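Putative Glycerophosphoryl diester phosphodiesterase (Silicibacter pomeroyi, PDB 3L12) is a putative member of the glycerophosphoryl diester phosphodiesterase family, with a TIM-barrel fold and a bound magnesium ion. Local coordinates at residues A[44-49]-A[300-305]; A[54-57]-A[61-64]; A[169-174]-A[183-188]; A[274-279]-A[283-288]. All coordinates share one frame; numbering follows the deposited sequence. Where two conformers were deposited one is given.

Contacts 1, 2 and 3 are buried, whereas contact 4 is partly exposed, with P279 and R283 on its outer side. Contacts 1 and 2 both draw on strand 48-55, yet their centres lie about 27 Å apart, on opposite sides of the chain's centre. Chemistry follows place: contact 1 is one hydrogen bond from a side-chain amide to a backbone carbonyl beside the second subunit, contact 2 a backbone ladder with apolar flanks, contact 3 purely van der Waals packing of helix on strand, and contact 4 a helical backbone bond with a water and an apolar pair. Contacts 2 and 3 meet where P61 packs on D173; contacts 1 and 4 meet through R300 and N277.

Contact 1: residues A[44-49]-A[300-305]; sequences AGVRAL and RTQRIL
Q302, on helix 298-307, reaches across to the carbonyl of A44. Its CB already points at 44-49. CG stands anti to the carbonyl carbon of Q302 (chi1 -71°) and the chain then runs extended, which carries the amide clear of its helix. The amide carbon CD lies 3.8 Å from A44 O without bonding it. At the tip the two branches part company. NE2 donates to A44 O at 3.0 Å, with an N-H...O angle of 171° and the acceptor within a few degrees of the Q302 amide plane; seen from the carbonyl, the donor is tilted 24° from its plane. The same nitrogen also lies 3.8 Å from V46 CG2, the methyl anti to the carbonyl carbon of V46, so one flank of the NH2 group is apolar. OE1 is taken by F120 N of the second subunit. Both ends of this buried amide are therefore bonded, which identifies the nitrogen and oxygen branches and fixes the amide's rotation. A119 of the second subunit packs on both A44 and Q302, placing the bond at the subunit interface. The carbonyl it uses belongs to the end of helix 35-43: A44 is the first residue to leave helical geometry, G45, with positive phi, is the C-prime residue, and V46 N and G45 N turn back to T41 O and L42 O, the signature of a Schellman motif.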
loop_
_atom_site.group_PDB
_atom_site.type_symbol
_atom_site.label_atom_id
_atom_site.label_comp_id
_atom_site.label_asym_id
_atom_site.label_seq_id
_atom_site.Cartn_x
_atom_site.Cartn_y
_atom_site.Cartn_z
ATOM N N ALA A 44 5.678 -3.146 -4.027
ATOM C CA ALA A 44 4.643 -4.135 -4.127
ATOM C C ALA A 44 4.896 -5.065 -5.339
ATOM O O ALA A 44 4.010 -5.786 -5.710
ATOM C CB ALA A 44 3.274 -3.445 -4.231
ATOM N N GLY A 45 6.059 -4.973 -5.977
ATOM C CA GLY A 45 6.479 -5.828 -7.110
ATOM C C GLY A 45 5.998 -5.442 -8.503
ATOM O O GLY A 45 6.126 -6.233 -9.467
ATOM N N VAL A 46 5.426 -4.255 -8.637
ATOM C CA VAL A 46 4.947 -3.779 -9.876
ATOM C C VAL A 46 6.180 -3.333 -10.668
ATOM O O VAL A 46 7.030 -2.635 -10.159
ATOM C CB VAL A 46 3.930 -2.656 -9.650
ATOM C CG1 VAL A 46 3.557 -1.957 -10.949
ATOM C CG2 VAL A 46 2.658 -3.206 -8.926
ATOM N N ARG A 47 6.220 -3.724 -11.941
ATOM C CA ARG A 47 7.361 -3.475 -12.802
ATOM C C ARG A 47 7.131 -2.397 -13.883
ATOM O O ARG A 47 8.017 -2.135 -14.713
ATOM C CB ARG A 47 7.741 -4.774 -13.486
ATOM C CG ARG A 47 8.086 -5.923 -12.545
ATOM C CD ARG A 47 9.400 -5.704 -11.851
ATOM N NE ARG A 47 10.419 -5.254 -12.827
ATOM C CZ ARG A 47 11.106 -4.090 -12.809
ATOM N NH1 ARG A 47 11.036 -3.227 -11.795
ATOM N NH2 ARG A 47 11.936 -3.811 -13.821
ATOM N N ALA A 48 5.968 -1.801 -13.900
ATOM C CA ALA A 48 5.623 -0.766 -14.851
ATOM C C ALA A 48 4.686 0.241 -14.216
ATOM O O ALA A 48 3.800 -0.117 -13.447
ATOM C CB ALA A 48 4.980 -1.379 -16.037
ATOM N N LEU A 49 4.905 1.510 -14.532
ATOM C CA LEU A 49 4.175 2.600 -13.954
ATOM C C LEU A 49 3.607 3.465 -15.029
ATOM O O LEU A 49 4.269 3.709 -16.034
ATOM C CB LEU A 49 5.130 3.513 -13.152
ATOM C CG LEU A 49 5.958 2.931 -12.004
ATOM C CD1 LEU A 49 6.869 3.960 -11.409
ATOM C CD2 LEU A 49 5.004 2.343 -10.927
ATOM N N ARG A 300 -4.714 -6.318 -6.069
ATOM C CA ARG A 300 -5.944 -6.974 -6.498
ATOM C C ARG A 300 -5.743 -7.650 -7.838
ATOM O O ARG A 300 -6.184 -8.804 -8.044
ATOM C CB ARG A 300 -7.047 -5.926 -6.562
ATOM C CG ARG A 300 -8.369 -6.504 -7.033
ATOM C CD ARG A 300 -9.428 -5.402 -7.166
ATOM N NE ARG A 300 -9.667 -4.784 -5.846
ATOM C CZ ARG A 300 -10.389 -3.676 -5.671
ATOM N NH1 ARG A 300 -10.892 -2.998 -6.717
ATOM N NH2 ARG A 300 -10.609 -3.225 -4.448
ATOM N N THR A 301 -5.099 -6.910 -8.759
ATOM C CA THR A 301 -4.824 -7.397 -10.113
ATOM C C THR A 301 -3.853 -8.561 -10.081
ATOM O O THR A 301 -4.047 -9.599 -10.742
ATOM C CB THR A 301 -4.336 -6.249 -10.994
ATOM O OG1 THR A 301 -5.369 -5.247 -11.052
ATOM C CG2 THR A 301 -4.078 -6.777 -12.424
ATOM N N GLN A 302 -2.771 -8.421 -9.336
ATOM C CA GLN A 302 -1.815 -9.528 -9.163
ATOM C C GLN A 302 -2.511 -10.790 -8.686
ATOM O O GLN A 302 -2.279 -11.881 -9.219
ATOM C CB GLN A 302 -0.769 -9.161 -8.142
ATOM C CG GLN A 302 0.257 -8.111 -8.571
ATOM C CD GLN A 302 1.105 -7.557 -7.435
ATOM O OE1 GLN A 302 0.860 -7.803 -6.224
ATOM N NE2 GLN A 302 2.101 -6.774 -7.806
ATOM N N ARG A 303 -3.355 -10.660 -7.652
ATOM C CA ARG A 303 -4.033 -11.838 -7.098
ATOM C C ARG A 303 -4.972 -12.546 -8.080
ATOM O O ARG A 303 -5.039 -13.779 -8.113
ATOM C CB ARG A 303 -4.715 -11.451 -5.798
ATOM C CG ARG A 303 -3.719 -11.264 -4.683
ATOM C CD ARG A 303 -3.179 -12.621 -4.086
ATOM N NE ARG A 303 -4.330 -13.333 -3.536
ATOM C CZ ARG A 303 -4.885 -13.078 -2.365
ATOM N NH1 ARG A 303 -4.252 -12.339 -1.444
ATOM N NH2 ARG A 303 -6.055 -13.618 -2.088
ATOM N N ILE A 304 -5.617 -11.770 -8.907
ATOM C CA ILE A 304 -6.500 -12.332 -9.953
ATOM C C ILE A 304 -5.650 -13.033 -11.009
ATOM O O ILE A 304 -5.949 -14.153 -11.374
ATOM C CB ILE A 304 -7.437 -11.284 -10.560
ATOM C CG1 ILE A 304 -8.554 -10.940 -9.556
ATOM C CG2 ILE A 304 -8.004 -11.776 -11.866
ATOM C CD1 ILE A 304 -9.244 -9.671 -9.862
ATOM N N LEU A 305 -4.517 -12.436 -11.394
ATOM C CA LEU A 305 -3.628 -13.112 -12.362
ATOM C C LEU A 305 -3.084 -14.418 -11.794
ATOM O O LEU A 305 -3.135 -15.456 -12.448
ATOM C CB LEU A 305 -2.521 -12.196 -12.876
ATOM C CG LEU A 305 -2.972 -10.956 -13.658
ATOM C CD1 LEU A 305 -1.804 -10.021 -13.972
ATOM C CD2 LEU A 305 -3.701 -11.350 -14.958
#

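Contact 2: residues A[54-57]-A[61-64]; sequences VMTA and PVVT
Two successive bends fold the selenomethionine M55 along the ring of P61: with chi2 at -60° and chi3 at -63°, its selenium and methyl come alongside the proline, the two side chains pointing the same way. SE lies 4.0 Å from P61 CG, and CE stands 3.9 Å from P61 N. Just past the end of the strand, T56 reaches toward V62, whose side chain lies on the face shared with V54. A chi1 of 66° sets T56 OG1 between the backbone N and the carbonyl carbon and leaves CG2 anti to that carbon; this methyl crosses V62 at about a right angle, 3.7 Å from V62 CG1. In the turn, OG1 is hydrogen-bonded to D58 OD1 and V60 N. These groups flank a beta hairpin of strands 48-55 and 61-63, an antiparallel addition beside the parallel strands of the TIM barrel. V54 and V62 form its hydrogen-bonded pair: V54 N donates to V62 O at 3.0 Å, and V62 N to V54 O at 2.9 Å, both nearly straight. M55 and P61 are the next, non-hydrogen-bonded pair, where the proline's lack of an N-H costs no bond to 54-57. V54 O also accepts a CA-H...O contact from P61 CA at 3.6 Å and lies 3.3 Å from V62 CG2. Strand 48-55 carries the magnesium ligands E50 and D52; the V54 side chain is about 9 Å from that ion.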
loop_
_atom_site.group_PDB
_atom_site.type_symbol
_atom_site.label_atom_id
_atom_site.label_comp_id
_atom_site.label_asym_id
_atom_site.label_seq_id
_atom_site.Cartn_x
_atom_site.Cartn_y
_atom_site.Cartn_z
ATOM N N VAL A 54 2.521 17.398 -17.050
ATOM C CA VAL A 54 1.946 18.677 -17.442
ATOM C C VAL A 54 3.014 19.780 -17.239
ATOM O O VAL A 54 3.883 19.682 -16.333
ATOM C CB VAL A 54 0.681 18.909 -16.536
ATOM C CG1 VAL A 54 0.130 20.287 -16.728
ATOM C CG2 VAL A 54 -0.385 17.779 -16.749
HETATM N N MSE A 55 2.994 20.836 -18.073
HETATM C CA MSE A 55 3.926 21.939 -17.947
HETATM C C MSE A 55 3.450 23.091 -17.029
HETATM O O MSE A 55 2.307 23.509 -17.144
HETATM C CB MSE A 55 4.185 22.561 -19.311
HETATM C CG MSE A 55 4.761 21.641 -20.387
HETATM SE SE MSE A 55 6.481 20.918 -19.840
HETATM C CE MSE A 55 7.438 22.238 -19.692
ATOM N N THR A 56 4.347 23.584 -16.189
ATOM C CA THR A 56 4.072 24.787 -15.400
ATOM C C THR A 56 4.327 26.040 -16.258
ATOM O O THR A 56 4.858 25.988 -17.378
ATOM C CB THR A 56 4.985 24.853 -14.176
ATOM O OG1 THR A 56 6.331 25.016 -14.613
ATOM C CG2 THR A 56 4.852 23.563 -13.290
ATOM N N ALA A 57 3.999 27.205 -15.691
ATOM C CA ALA A 57 4.234 28.481 -16.377
ATOM C C ALA A 57 5.701 28.706 -16.655
ATOM O O ALA A 57 6.065 29.310 -17.677
ATOM C CB ALA A 57 3.711 29.650 -15.515
ATOM N N PRO A 61 8.331 20.385 -16.349
ATOM C CA PRO A 61 7.436 19.224 -16.444
ATOM C C PRO A 61 7.194 18.660 -15.039
ATOM O O PRO A 61 8.153 18.329 -14.319
ATOM C CB PRO A 61 8.219 18.217 -17.298
ATOM C CG PRO A 61 9.342 18.996 -17.876
ATOM C CD PRO A 61 9.641 20.123 -16.957
ATOM N N VAL A 62 5.933 18.591 -14.642
ATOM C CA VAL A 62 5.546 18.107 -13.304
ATOM C C VAL A 62 4.583 16.942 -13.459
ATOM O O VAL A 62 3.907 16.783 -14.491
ATOM C CB VAL A 62 4.947 19.216 -12.401
ATOM C CG1 VAL A 62 6.019 20.290 -12.111
ATOM C CG2 VAL A 62 3.698 19.805 -13.010
ATOM N N VAL A 63 4.523 16.135 -12.389
ATOM C CA VAL A 63 3.744 14.923 -12.388
ATOM C C VAL A 63 2.400 15.141 -11.679
ATOM O O VAL A 63 2.342 15.135 -10.443
ATOM C CB VAL A 63 4.531 13.777 -11.752
ATOM C CG1 VAL A 63 3.739 12.468 -11.882
ATOM C CG2 VAL A 63 5.925 13.630 -12.418
ATOM N N THR A 64 1.359 15.371 -12.483
ATOM C CA THR A 64 -0.015 15.600 -11.994
ATOM C C THR A 64 -0.929 15.229 -13.153
ATOM O O THR A 64 -0.548 15.403 -14.311
ATOM C CB THR A 64 -0.227 17.013 -11.427
ATOM O OG1 THR A 64 -1.535 17.081 -10.851
ATOM C CG2 THR A 64 -0.084 18.058 -12.447
#

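Contact 3: residues A[169-174]-A[183-188]; sequences AVLADV and TVMHSF
The methyl end of selenomethionine M185 meets two side chains of helix 160-176, so the beta-alpha-beta unit of strand 145-150, helix 160-176 and strand 183-187 is packed here through apolar tips. M185 CE lies 3.7 Å from L171 CD2 and 4.0 Å from V170 CG1. The approaches differ: V170 and M185 slide past each other in opposite directions, whereas L171 comes in at a slant. Bends at chi2 (-70°) and chi3 (-89°) turn the M185 chain so that CE, rather than SE, makes these contacts. One turn along the helix from V170, V174 meets T183 tip to tip. The backbones stay well apart, the short axes approaching to 11.2 Å and running nearly antiparallel at 168°, as expected where a helix leads back to the start of the next parallel strand in a TIM barrel. No hydrogen bond crosses between 169-174 and 183-188.

Around this shell, C196 of helix 190-199 also touches M185, while Q199, A200 and L203 pack on L171. H186, next in the strand, sends its side chain to the other side of the sheet, where it packs against E149, a magnesium ligand. T183 OG1 lies 3.7 Å from V174 CG1, a van der Waals contact, while its hydrogen bond goes to M179 O.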
loop_
_atom_site.group_PDB
_atom_site.type_symbol
_atom_site.label_atom_id
_atom_site.label_comp_id
_atom_site.label_asym_id
_atom_site.label_seq_id
_atom_site.Cartn_x
_atom_site.Cartn_y
_atom_site.Cartn_z
ATOM N N ALA A 169 11.076 19.426 -23.512
ATOM C CA ALA A 169 11.315 19.508 -22.090
ATOM C C ALA A 169 11.193 18.128 -21.410
ATOM O O ALA A 169 12.020 17.773 -20.598
ATOM C CB ALA A 169 10.349 20.563 -21.462
ATOM N N VAL A 170 10.154 17.386 -21.763
ATOM C CA VAL A 170 9.979 16.029 -21.270
ATOM C C VAL A 170 11.172 15.175 -21.694
ATOM O O VAL A 170 11.790 14.461 -20.896
ATOM C CB VAL A 170 8.636 15.458 -21.753
ATOM C CG1 VAL A 170 8.550 13.964 -21.512
ATOM C CG2 VAL A 170 7.494 16.204 -21.062
ATOM N N LEU A 171 11.575 15.278 -22.953
ATOM C CA LEU A 171 12.725 14.470 -23.446
ATOM C C LEU A 171 14.047 14.817 -22.768
ATOM O O LEU A 171 14.857 13.929 -22.509
ATOM C CB LEU A 171 12.863 14.595 -24.956
ATOM C CG LEU A 171 11.743 13.875 -25.712
ATOM C CD1 LEU A 171 11.772 14.222 -27.213
ATOM C CD2 LEU A 171 11.808 12.345 -25.501
ATOM N N ALA A 172 14.266 16.098 -22.495
ATOM C CA ALA A 172 15.473 16.550 -21.807
ATOM C C ALA A 172 15.578 15.853 -20.458
ATOM O O ALA A 172 16.682 15.398 -20.064
ATOM C CB ALA A 172 15.485 18.077 -21.635
ATOM N N ASP A 173 14.451 15.740 -19.764
ATOM C CA ASP A 173 14.441 15.010 -18.476
ATOM C C ASP A 173 14.730 13.537 -18.653
ATOM O O ASP A 173 15.569 12.960 -17.931
ATOM C CB ASP A 173 13.103 15.157 -17.756
ATOM C CG ASP A 173 12.945 16.476 -17.027
ATOM O OD1 ASP A 173 13.929 17.206 -16.800
ATOM O OD2 ASP A 173 11.781 16.797 -16.703
ATOM N N VAL A 174 14.046 12.901 -19.611
ATOM C CA VAL A 174 14.237 11.468 -19.876
ATOM C C VAL A 174 15.711 11.182 -20.184
ATOM O O VAL A 174 16.313 10.233 -19.647
ATOM C CB VAL A 174 13.321 10.978 -21.032
ATOM C CG1 VAL A 174 13.653 9.545 -21.417
ATOM C CG2 VAL A 174 11.837 11.074 -20.648
ATOM N N THR A 183 11.293 4.123 -21.302
ATOM C CA THR A 183 10.223 5.086 -21.519
ATOM C C THR A 183 9.419 4.933 -22.813
ATOM O O THR A 183 9.959 4.788 -23.898
ATOM C CB THR A 183 10.824 6.510 -21.511
ATOM O OG1 THR A 183 11.500 6.731 -20.261
ATOM C CG2 THR A 183 9.718 7.572 -21.726
ATOM N N VAL A 184 8.103 5.030 -22.630
ATOM C CA VAL A 184 7.144 5.010 -23.696
ATOM C C VAL A 184 6.361 6.304 -23.667
ATOM O O VAL A 184 5.832 6.688 -22.627
ATOM C CB VAL A 184 6.164 3.827 -23.552
ATOM C CG1 VAL A 184 5.137 3.814 -24.692
ATOM C CG2 VAL A 184 6.923 2.525 -23.494
HETATM N N MSE A 185 6.290 6.991 -24.804
HETATM C CA MSE A 185 5.577 8.244 -24.920
HETATM C C MSE A 185 4.102 7.936 -25.230
HETATM O O MSE A 185 3.802 7.309 -26.213
HETATM C CB MSE A 185 6.262 9.106 -25.964
HETATM C CG MSE A 185 7.739 9.375 -25.629
HETATM SE SE MSE A 185 8.075 10.541 -24.147
HETATM C CE MSE A 185 8.088 12.193 -25.071
ATOM N N HIS A 186 3.202 8.410 -24.369
ATOM C CA HIS A 186 1.804 7.963 -24.288
ATOM C C HIS A 186 0.865 9.153 -24.230
ATOM O O HIS A 186 1.139 10.089 -23.481
ATOM C CB HIS A 186 1.788 7.086 -23.014
ATOM C CG HIS A 186 0.480 6.526 -22.561
ATOM N ND1 HIS A 186 -0.155 5.472 -23.186
ATOM C CD2 HIS A 186 -0.225 6.772 -21.425
ATOM C CE1 HIS A 186 -1.230 5.141 -22.483
ATOM N NE2 HIS A 186 -1.289 5.907 -21.411
ATOM N N SER A 187 -0.228 9.143 -25.008
ATOM C CA SER A 187 -1.131 10.281 -24.986
ATOM C C SER A 187 -2.450 10.067 -25.684
ATOM O O SER A 187 -2.565 9.252 -26.604
ATOM C CB SER A 187 -0.430 11.478 -25.711
ATOM O OG SER A 187 -1.009 12.739 -25.367
ATOM N N PHE A 188 -3.408 10.871 -25.252
ATOM C CA PHE A 188 -4.647 11.047 -25.981
ATOM C C PHE A 188 -4.416 12.006 -27.152
ATOM O O PHE A 188 -5.183 12.010 -28.090
ATOM C CB PHE A 188 -5.763 11.660 -25.133
ATOM C CG PHE A 188 -6.537 10.664 -24.307
ATOM C CD1 PHE A 188 -7.510 9.872 -24.877
ATOM C CD2 PHE A 188 -6.301 10.568 -22.966
ATOM C CE1 PHE A 188 -8.270 9.001 -24.076
ATOM C CE2 PHE A 188 -7.057 9.671 -22.183
ATOM C CZ PHE A 188 -8.018 8.925 -22.756
#

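Contact 4: residues A[274-279]-A[283-288]; sequences WTVNEP and RRMATT
The guanidinium of R283 has a water at its edge, in plane, and that water links it back to P279: NE donates to the water at 2.9 Å, while the water's own bond to P279 O, at 3.2 Å, is weak. NH2 makes a salt bridge with D307. The other flat group, the indole of W274, carries T275 OG1 at its edge, in plane; it also stacks edge-to-face with Y252 and bonds C250 O through NE1. The two segments belong to the loop and helix that follow strand 270-273 in the TIM barrel. A cis peptide joins W274 to T275, and E278 occupies the N-cap position just before helix 279-288.

P279 opens that helix, and R283 N donates to P279 O at 3.0 Å, an i+4 to i helical bond near its start, with an N-H...O angle of 171° and the donor tilted 23° from the carbonyl plane. P279 O thus accepts a nearly straight backbone bond as well as the weak one from the water, and R283 CB sits 3.4 Å from it. The R283 chain leaves with CG anti to the backbone N (chi1 -176°) and bends at chi3, about the CG-CD bond.

On the buried side the meeting is apolar. V276 and the selenomethionine M285 cross at about a right angle, and I293 of strand 292-295 touches both. Beyond CG the M285 chain bends off and leads away from the loop, so it is CG that lies against V276, 4.0 Å from CG1 and 4.1 Å from CG2 of that valine.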
loop_
_atom_site.group_PDB
_atom_site.type_symbol
_atom_site.label_atom_id
_atom_site.label_comp_id
_atom_site.label_asym_id
_atom_site.label_seq_id
_atom_site.Cartn_x
_atom_site.Cartn_y
_atom_site.Cartn_z
ATOM N N TRP A 274 -7.051 0.130 -19.748
ATOM C CA TRP A 274 -7.076 0.996 -18.566
ATOM C C TRP A 274 -8.470 1.488 -18.277
ATOM O O TRP A 274 -9.326 1.330 -19.183
ATOM C CB TRP A 274 -6.187 2.263 -18.799
ATOM C CG TRP A 274 -6.673 3.082 -19.939
ATOM C CD1 TRP A 274 -6.384 2.888 -21.250
ATOM C CD2 TRP A 274 -7.579 4.185 -19.877
ATOM N NE1 TRP A 274 -7.090 3.782 -22.022
ATOM C CE2 TRP A 274 -7.830 4.588 -21.214
ATOM C CE3 TRP A 274 -8.241 4.850 -18.830
ATOM C CZ2 TRP A 274 -8.650 5.662 -21.523
ATOM C CZ3 TRP A 274 -9.081 5.911 -19.158
ATOM C CH2 TRP A 274 -9.272 6.293 -20.497
ATOM N N THR A 275 -8.825 1.894 -17.044
ATOM C CA THR A 275 -8.126 1.710 -15.772
ATOM C C THR A 275 -9.033 0.637 -15.122
ATOM O O THR A 275 -10.218 0.879 -14.864
ATOM C CB THR A 275 -8.042 2.952 -14.943
ATOM O OG1 THR A 275 -7.156 3.875 -15.590
ATOM C CG2 THR A 275 -7.535 2.629 -13.579
ATOM N N VAL A 276 -8.477 -0.552 -14.930
ATOM C CA VAL A 276 -9.335 -1.722 -14.642
ATOM C C VAL A 276 -9.192 -2.051 -13.187
ATOM O O VAL A 276 -8.110 -2.480 -12.730
ATOM C CB VAL A 276 -9.007 -2.925 -15.597
ATOM C CG1 VAL A 276 -10.122 -3.947 -15.581
ATOM C CG2 VAL A 276 -8.670 -2.499 -17.091
ATOM N N ASN A 277 -10.292 -1.937 -12.432
ATOM C CA ASN A 277 -10.276 -2.083 -10.987
ATOM C C ASN A 277 -11.210 -3.133 -10.429
ATOM O O ASN A 277 -10.878 -3.790 -9.456
ATOM C CB ASN A 277 -10.642 -0.747 -10.340
ATOM C CG ASN A 277 -9.607 0.339 -10.602
ATOM O OD1 ASN A 277 -8.418 0.036 -10.877
ATOM N ND2 ASN A 277 -10.024 1.618 -10.460
ATOM N N GLU A 278 -12.380 -3.336 -11.014
ATOM C CA GLU A 278 -13.297 -4.326 -10.420
ATOM C C GLU A 278 -12.852 -5.733 -10.798
ATOM O O GLU A 278 -12.420 -5.993 -11.933
ATOM C CB GLU A 278 -14.705 -4.058 -10.911
ATOM C CG GLU A 278 -15.179 -2.654 -10.544
ATOM C CD GLU A 278 -15.148 -2.363 -9.049
ATOM O OE1 GLU A 278 -15.425 -3.282 -8.267
ATOM O OE2 GLU A 278 -14.768 -1.224 -8.627
ATOM N N PRO A 279 -12.952 -6.670 -9.855
ATOM C CA PRO A 279 -12.476 -8.025 -10.112
ATOM C C PRO A 279 -12.992 -8.699 -11.371
ATOM O O PRO A 279 -12.202 -9.327 -12.117
ATOM C CB PRO A 279 -12.903 -8.768 -8.848
ATOM C CG PRO A 279 -13.103 -7.771 -7.851
ATOM C CD PRO A 279 -13.337 -6.457 -8.463
ATOM N N ARG A 283 -10.544 -9.803 -14.530
ATOM C CA ARG A 283 -10.631 -11.145 -15.066
ATOM C C ARG A 283 -11.012 -11.164 -16.547
ATOM O O ARG A 283 -10.387 -11.867 -17.325
ATOM C CB ARG A 283 -11.623 -11.988 -14.229
ATOM C CG ARG A 283 -11.722 -13.420 -14.622
ATOM C CD ARG A 283 -12.476 -14.230 -13.578
ATOM N NE ARG A 283 -11.766 -14.338 -12.315
ATOM C CZ ARG A 283 -10.893 -15.312 -12.012
ATOM N NH1 ARG A 283 -10.660 -16.316 -12.833
ATOM N NH2 ARG A 283 -10.311 -15.305 -10.829
ATOM N N ARG A 284 -12.031 -10.407 -16.940
ATOM C CA ARG A 284 -12.486 -10.373 -18.342
ATOM C C ARG A 284 -11.383 -9.833 -19.252
ATOM O O ARG A 284 -11.164 -10.401 -20.344
ATOM C CB ARG A 284 -13.762 -9.529 -18.498
ATOM C CG ARG A 284 -14.348 -9.596 -19.887
ATOM C CD ARG A 284 -15.684 -8.923 -19.982
ATOM N NE ARG A 284 -15.575 -7.472 -19.869
ATOM C CZ ARG A 284 -15.783 -6.768 -18.761
ATOM N NH1 ARG A 284 -16.157 -7.354 -17.622
ATOM N NH2 ARG A 284 -15.613 -5.448 -18.788
HETATM N N MSE A 285 -10.658 -8.797 -18.800
HETATM C CA MSE A 285 -9.590 -8.236 -19.612
HETATM C C MSE A 285 -8.439 -9.235 -19.784
HETATM O O MSE A 285 -7.932 -9.389 -20.877
HETATM C CB MSE A 285 -9.042 -6.896 -19.074
HETATM C CG MSE A 285 -9.964 -5.742 -19.178
HETATM SE SE MSE A 285 -10.582 -5.368 -21.017
HETATM C CE MSE A 285 -12.173 -6.410 -21.045
ATOM N N ALA A 286 -8.058 -9.927 -18.705
ATOM C CA ALA A 286 -7.049 -10.976 -18.826
ATOM C C ALA A 286 -7.460 -12.024 -19.878
ATOM O O ALA A 286 -6.628 -12.465 -20.681
ATOM C CB ALA A 286 -6.726 -11.633 -17.441
ATOM N N THR A 287 -8.703 -12.500 -19.809
ATOM C CA THR A 287 -9.214 -13.528 -20.723
ATOM C C THR A 287 -9.192 -13.106 -22.197
ATOM O O THR A 287 -9.021 -13.897 -23.121
ATOM C CB THR A 287 -10.665 -13.892 -20.339
ATOM O OG1 THR A 287 -10.683 -14.368 -18.990
ATOM C CG2 THR A 287 -11.262 -14.967 -21.229
ATOM N N THR A 288 -9.329 -11.430 -22.617
ATOM C CA THR A 288 -9.341 -10.930 -23.964
ATOM C C THR A 288 -7.965 -11.133 -24.571
ATOM O O THR A 288 -7.801 -11.067 -25.786
ATOM C CB THR A 288 -9.701 -9.448 -24.042
ATOM O OG1 THR A 288 -8.675 -8.689 -23.405
ATOM C CG2 THR A 288 -11.041 -9.192 -23.377
HETATM O O HOH W 1 -12.372 -12.103 -10.605
#